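Local coordinates for protein CdiI toxin (Salmonella enterica subsp. enterica serovar Rubislaw str. ATCC 10717, PDB 4ZQU) that serves as the immunity protein of a contact-dependent growth inhibition system, neutralising the toxic activity of its cognate CdiA toxin, at residues D22-S25 / Q31-P34; Q38-P43 / V103-K108. All coordinates share one frame; numbering follows the deposited sequence.

Contact 1: residues D22-S25 / Q31-P34; sequences DTYS and QLDP
Ser-25 and Asp-33 are joined through their side chains: Ser-25 OG donates to Asp-33 OD2 over 2.6 Å, meeting the carboxylate on its anti side and 31° out of its plane. With CG anti to the backbone N (chi1 -168°), Asp-33 turns its carboxylate to that hydroxyl. On the other face of the sheet from the Ser-25 side chain, the Tyr-24 ring lies flat on the opposing peptide: Leu-32 N sits 3.3 Å above the ring plane, over its centre, and Gln-31 C is above the same face toward the rim. Leu-32 CB adds a contact at Tyr-24 CE1 (3.8 Å). These residues belong to the antiparallel beta hairpin of strands 19-26 and 30-41. Ser-25 and Gln-31 form a hydrogen-bonded pair, with Ser-25 N to Gln-31 O at 2.9 Å and Gln-31 N to Ser-25 O at 3.0 Å, while Tyr-24 and Leu-32 are a non-hydrogen-bonded pair. Asp-33 N then donates to Thr-23 O (3.1 Å, 168° at the hydrogen), and one water donates to both Thr-23 O and Asp-33 O. Farther out, Arg-62 forms a salt bridge with Asp-33 OD1, and Gln-31 pairs in an antiparallel ladder with a strand of the CdiA-CT toxin chain, extending the sheet across the interface by beta-augmentation.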
loop_
_atom_site.group_PDB
_atom_site.type_symbol
_atom_site.label_atom_id
_atom_site.label_comp_id
_atom_site.label_asym_id
_atom_site.label_seq_id
_atom_site.Cartn_x
_atom_site.Cartn_y
_atom_site.Cartn_z
ATOM N N ASP B 22 14.385 2.523 -6.547
ATOM C CA ASP B 22 13.535 3.539 -7.163
ATOM C C ASP B 22 13.117 4.609 -6.166
ATOM O O ASP B 22 12.957 4.333 -4.981
ATOM C CB ASP B 22 12.276 2.909 -7.765
ATOM C CG ASP B 22 12.559 2.111 -9.011
ATOM O OD1 ASP B 22 12.658 0.872 -8.903
ATOM O OD2 ASP B 22 12.673 2.719 -10.095
ATOM N N THR B 23 12.924 5.826 -6.659
ATOM C CA THR B 23 12.371 6.900 -5.850
ATOM C C THR B 23 10.866 6.722 -5.665
ATOM O O THR B 23 10.131 6.541 -6.634
ATOM C CB THR B 23 12.637 8.276 -6.487
ATOM O OG1 THR B 23 14.043 8.541 -6.497
ATOM C CG2 THR B 23 11.928 9.368 -5.711
ATOM N N TYR B 24 10.418 6.753 -4.414
ATOM C CA TYR B 24 8.994 6.793 -4.103
ATOM C C TYR B 24 8.645 8.155 -3.530
ATOM O O TYR B 24 9.482 8.806 -2.909
ATOM C CB TYR B 24 8.604 5.699 -3.109
ATOM C CG TYR B 24 8.239 4.378 -3.738
ATOM C CD1 TYR B 24 8.781 3.988 -4.952
ATOM C CD2 TYR B 24 7.342 3.520 -3.116
ATOM C CE1 TYR B 24 8.442 2.777 -5.527
ATOM C CE2 TYR B 24 6.991 2.316 -3.682
ATOM C CZ TYR B 24 7.546 1.946 -4.886
ATOM O OH TYR B 24 7.206 0.740 -5.451
ATOM N N SER B 25 7.406 8.582 -3.735
ATOM C CA SER B 25 6.976 9.884 -3.257
ATOM C C SER B 25 5.583 9.806 -2.663
ATOM O O SER B 25 4.803 8.923 -3.010
ATOM C CB SER B 25 7.005 10.909 -4.391
ATOM O OG SER B 25 8.316 11.068 -4.900
ATOM N N GLN B 31 4.677 5.982 -3.291
ATOM C CA GLN B 31 4.585 5.170 -4.494
ATOM C C GLN B 31 5.587 5.576 -5.566
ATOM O O GLN B 31 6.144 6.674 -5.527
ATOM C CB GLN B 31 3.172 5.247 -5.062
ATOM C CG GLN B 31 2.740 6.644 -5.461
ATOM C CD GLN B 31 1.276 6.704 -5.833
ATOM O OE1 GLN B 31 0.910 6.506 -6.991
ATOM N NE2 GLN B 31 0.427 6.969 -4.846
ATOM N N LEU B 32 5.796 4.674 -6.523
ATOM C CA LEU B 32 6.707 4.894 -7.641
ATOM C C LEU B 32 6.492 6.255 -8.290
ATOM O O LEU B 32 5.420 6.539 -8.828
ATOM C CB LEU B 32 6.542 3.784 -8.679
ATOM C CG LEU B 32 7.498 3.810 -9.872
ATOM C CD1 LEU B 32 8.932 3.625 -9.401
ATOM C CD2 LEU B 32 7.114 2.742 -10.884
ATOM N N ASP B 33 7.518 7.094 -8.214
ATOM C CA ASP B 33 7.471 8.444 -8.763
ATOM C C ASP B 33 8.026 8.466 -10.186
ATOM O O ASP B 33 9.213 8.221 -10.392
ATOM C CB ASP B 33 8.265 9.397 -7.864
ATOM C CG ASP B 33 8.042 10.859 -8.201
ATOM O OD1 ASP B 33 7.466 11.163 -9.264
ATOM O OD2 ASP B 33 8.462 11.715 -7.396
ATOM N N PRO B 34 7.169 8.768 -11.176
ATOM C CA PRO B 34 7.614 8.851 -12.573
ATOM C C PRO B 34 8.626 9.971 -12.807
ATOM O O PRO B 34 9.293 9.985 -13.837
ATOM C CB PRO B 34 6.314 9.124 -13.340
ATOM C CG PRO B 34 5.390 9.712 -12.330
ATOM C CD PRO B 34 5.724 9.022 -11.045
HETATM O O HOH W 1 11.196 6.733 -9.414
#

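Contact 2: residues Q38-P43 / V103-K108; sequences QHLSSP and VHYGYK
A small van der Waals contact at the surface joins Leu-40, near the end of strand 30-41, to His-104 and Tyr-105, in the last part of helix 87-105; leucine methyls meet a ring nitrogen and a phenol oxygen. It buries 119 Å² in all, and no hydrogen bond crosses it. The closest CA atoms, those of Leu-40 and His-104, are 10.6 Å apart, so side chains span the whole separation. Leu-40 comes from the strand and the two aromatic residues from the opposite direction. Its methyl CD1 meets the imidazole of His-104 at the edge and in the ring plane, 3.6 Å from ND1 and 3.8 Å from CE1. The second methyl, CD2, lies 3.7 Å from Tyr-105 OH, the atom at the far end of the phenol; Leu-40 CD1 is nearly as close to that oxygen. Against the Tyr-105 ring itself, CD1 stands obliquely, 4.3 Å from CE2. In fold terms, this is helix-on-sheet packing: helix 87-105 runs across a face of the antiparallel sheet, and Leu-40 also touches Leu-101 of that helix and Cys-20 of the adjoining strand 19-26. The two aromatic side chains leave the helix differently. His-104 holds CG anti to its own backbone N (chi1 -175°), which sends the imidazole edge to CD1, whereas CG of Tyr-105 lies beside the backbone N (chi1 -64°), bringing the phenol oxygen to both methyls. Tyr-105 also stacks its ring with that of Phe-18.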
loop_
_atom_site.group_PDB
_atom_site.type_symbol
_atom_site.label_atom_id
_atom_site.label_comp_id
_atom_site.label_asym_id
_atom_site.label_seq_id
_atom_site.Cartn_x
_atom_site.Cartn_y
_atom_site.Cartn_z
ATOM N N GLN B 38 15.905 6.028 -10.916
ATOM C CA GLN B 38 16.107 4.603 -10.701
ATOM C C GLN B 38 17.582 4.239 -10.801
ATOM O O GLN B 38 18.284 4.698 -11.702
ATOM C CB GLN B 38 15.304 3.783 -11.710
ATOM C CG GLN B 38 15.540 2.289 -11.591
ATOM C CD GLN B 38 14.860 1.499 -12.683
ATOM O OE1 GLN B 38 15.515 0.969 -13.581
ATOM N NE2 GLN B 38 13.539 1.409 -12.614
ATOM N N HIS B 39 18.048 3.414 -9.868
ATOM C CA HIS B 39 19.417 2.919 -9.907
ATOM C C HIS B 39 19.437 1.396 -9.961
ATOM O O HIS B 39 19.026 0.725 -9.015
ATOM C CB HIS B 39 20.211 3.416 -8.696
ATOM C CG HIS B 39 20.364 4.905 -8.645
ATOM N ND1 HIS B 39 21.059 5.615 -9.600
ATOM C CD2 HIS B 39 19.914 5.816 -7.751
ATOM C CE1 HIS B 39 21.026 6.902 -9.298
ATOM N NE2 HIS B 39 20.339 7.051 -8.182
ATOM N N LEU B 40 19.901 0.860 -11.086
ATOM C CA LEU B 40 20.076 -0.579 -11.245
ATOM C C LEU B 40 21.518 -0.967 -10.955
ATOM O O LEU B 40 22.445 -0.222 -11.276
ATOM C CB LEU B 40 19.683 -1.024 -12.656
ATOM C CG LEU B 40 18.188 -1.088 -12.968
ATOM C CD1 LEU B 40 17.963 -1.377 -14.440
ATOM C CD2 LEU B 40 17.517 -2.143 -12.113
ATOM N N SER B 41 21.706 -2.134 -10.348
ATOM C CA SER B 41 23.042 -2.599 -9.997
ATOM C C SER B 41 23.116 -4.120 -9.917
ATOM O O SER B 41 22.095 -4.794 -9.791
ATOM C CB SER B 41 23.479 -1.984 -8.665
ATOM O OG SER B 41 23.245 -2.879 -7.589
ATOM N N SER B 42 24.330 -4.655 -10.003
ATOM C CA SER B 42 24.550 -6.077 -9.784
ATOM C C SER B 42 24.546 -6.327 -8.285
ATOM O O SER B 42 25.022 -5.491 -7.516
ATOM C CB SER B 42 25.867 -6.540 -10.406
ATOM O OG SER B 42 26.867 -5.543 -10.292
ATOM N N PRO B 43 24.010 -7.480 -7.858
ATOM C CA PRO B 43 23.823 -7.813 -6.440
ATOM C C PRO B 43 25.093 -7.762 -5.581
ATOM O O PRO B 43 25.009 -8.061 -4.391
ATOM C CB PRO B 43 23.276 -9.242 -6.493
ATOM C CG PRO B 43 22.595 -9.325 -7.811
ATOM C CD PRO B 43 23.449 -8.518 -8.741
ATOM N N VAL B 103 12.523 -6.714 -20.321
ATOM C CA VAL B 103 13.213 -6.505 -21.587
ATOM C C VAL B 103 14.717 -6.361 -21.371
ATOM O O VAL B 103 15.521 -6.913 -22.124
ATOM C CB VAL B 103 12.674 -5.263 -22.322
ATOM C CG1 VAL B 103 13.489 -4.986 -23.575
ATOM C CG2 VAL B 103 11.207 -5.453 -22.672
ATOM N N HIS B 104 15.086 -5.622 -20.332
ATOM C CA HIS B 104 16.489 -5.389 -20.009
ATOM C C HIS B 104 17.199 -6.688 -19.640
ATOM O O HIS B 104 18.338 -6.919 -20.049
ATOM C CB HIS B 104 16.606 -4.379 -18.864
ATOM C CG HIS B 104 18.015 -3.986 -18.542
ATOM N ND1 HIS B 104 18.360 -3.377 -17.351
ATOM C CD2 HIS B 104 19.160 -4.106 -19.248
ATOM C CE1 HIS B 104 19.658 -3.144 -17.342
ATOM N NE2 HIS B 104 20.172 -3.577 -18.479
ATOM N N TYR B 105 16.519 -7.538 -18.877
ATOM C CA TYR B 105 17.127 -8.767 -18.380
ATOM C C TYR B 105 16.633 -10.013 -19.116
ATOM O O TYR B 105 16.965 -11.135 -18.733
ATOM C CB TYR B 105 16.871 -8.908 -16.880
ATOM C CG TYR B 105 17.527 -7.824 -16.055
ATOM C CD1 TYR B 105 18.827 -7.971 -15.589
ATOM C CD2 TYR B 105 16.849 -6.654 -15.745
ATOM C CE1 TYR B 105 19.433 -6.983 -14.836
ATOM C CE2 TYR B 105 17.447 -5.660 -14.992
ATOM C CZ TYR B 105 18.739 -5.829 -14.541
ATOM O OH TYR B 105 19.339 -4.842 -13.791
ATOM N N GLY B 106 15.848 -9.806 -20.169
ATOM C CA GLY B 106 15.392 -10.892 -21.020
ATOM C C GLY B 106 14.635 -11.989 -20.294
ATOM O O GLY B 106 14.926 -13.172 -20.472
ATOM N N TYR B 107 13.659 -11.602 -19.478
ATOM C CA TYR B 107 12.892 -12.574 -18.707
ATOM C C TYR B 107 11.853 -13.300 -19.558
ATOM O O TYR B 107 11.655 -14.505 -19.398
ATOM C CB TYR B 107 12.212 -11.898 -17.515
ATOM C CG TYR B 107 13.123 -11.743 -16.322
ATOM C CD1 TYR B 107 13.456 -12.837 -15.535
ATOM C CD2 TYR B 107 13.656 -10.508 -15.986
ATOM C CE1 TYR B 107 14.293 -12.706 -14.445
ATOM C CE2 TYR B 107 14.492 -10.366 -14.896
ATOM C CZ TYR B 107 14.808 -11.467 -14.130
ATOM O OH TYR B 107 15.641 -11.328 -13.046
ATOM N N LYS B 108 11.192 -12.557 -20.445
ATOM C CA LYS B 108 10.156 -13.089 -21.337
ATOM C C LYS B 108 8.970 -13.669 -20.569
ATOM O O LYS B 108 8.141 -14.383 -21.137
ATOM C CB LYS B 108 10.742 -14.141 -22.272
#

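Both contacts use strand 30-41, but at different levels: contact 1 is buried, its centre 7 Å from that of the chain, whereas contact 2 lies at the surface, 16 Å out. Their centres are about 17 Å apart. Contact 1 works within the sheet, between neighbouring strands, and is rich in hydrogen bonds; contact 2 joins the sheet to helix 87-105 through van der Waals touches of one leucine, without a hydrogen bond, and buries roughly a third as much area (119 against 339 Å²). The two meet where Asp-22 OD2 and Gln-38 NE2 stand 3.0 Å apart, a probable hydrogen bond. Helix 87-105 serves both, since its Trp-97 touches Leu-32 and Gln-38. Toxin reaches contact 1 but not contact 2.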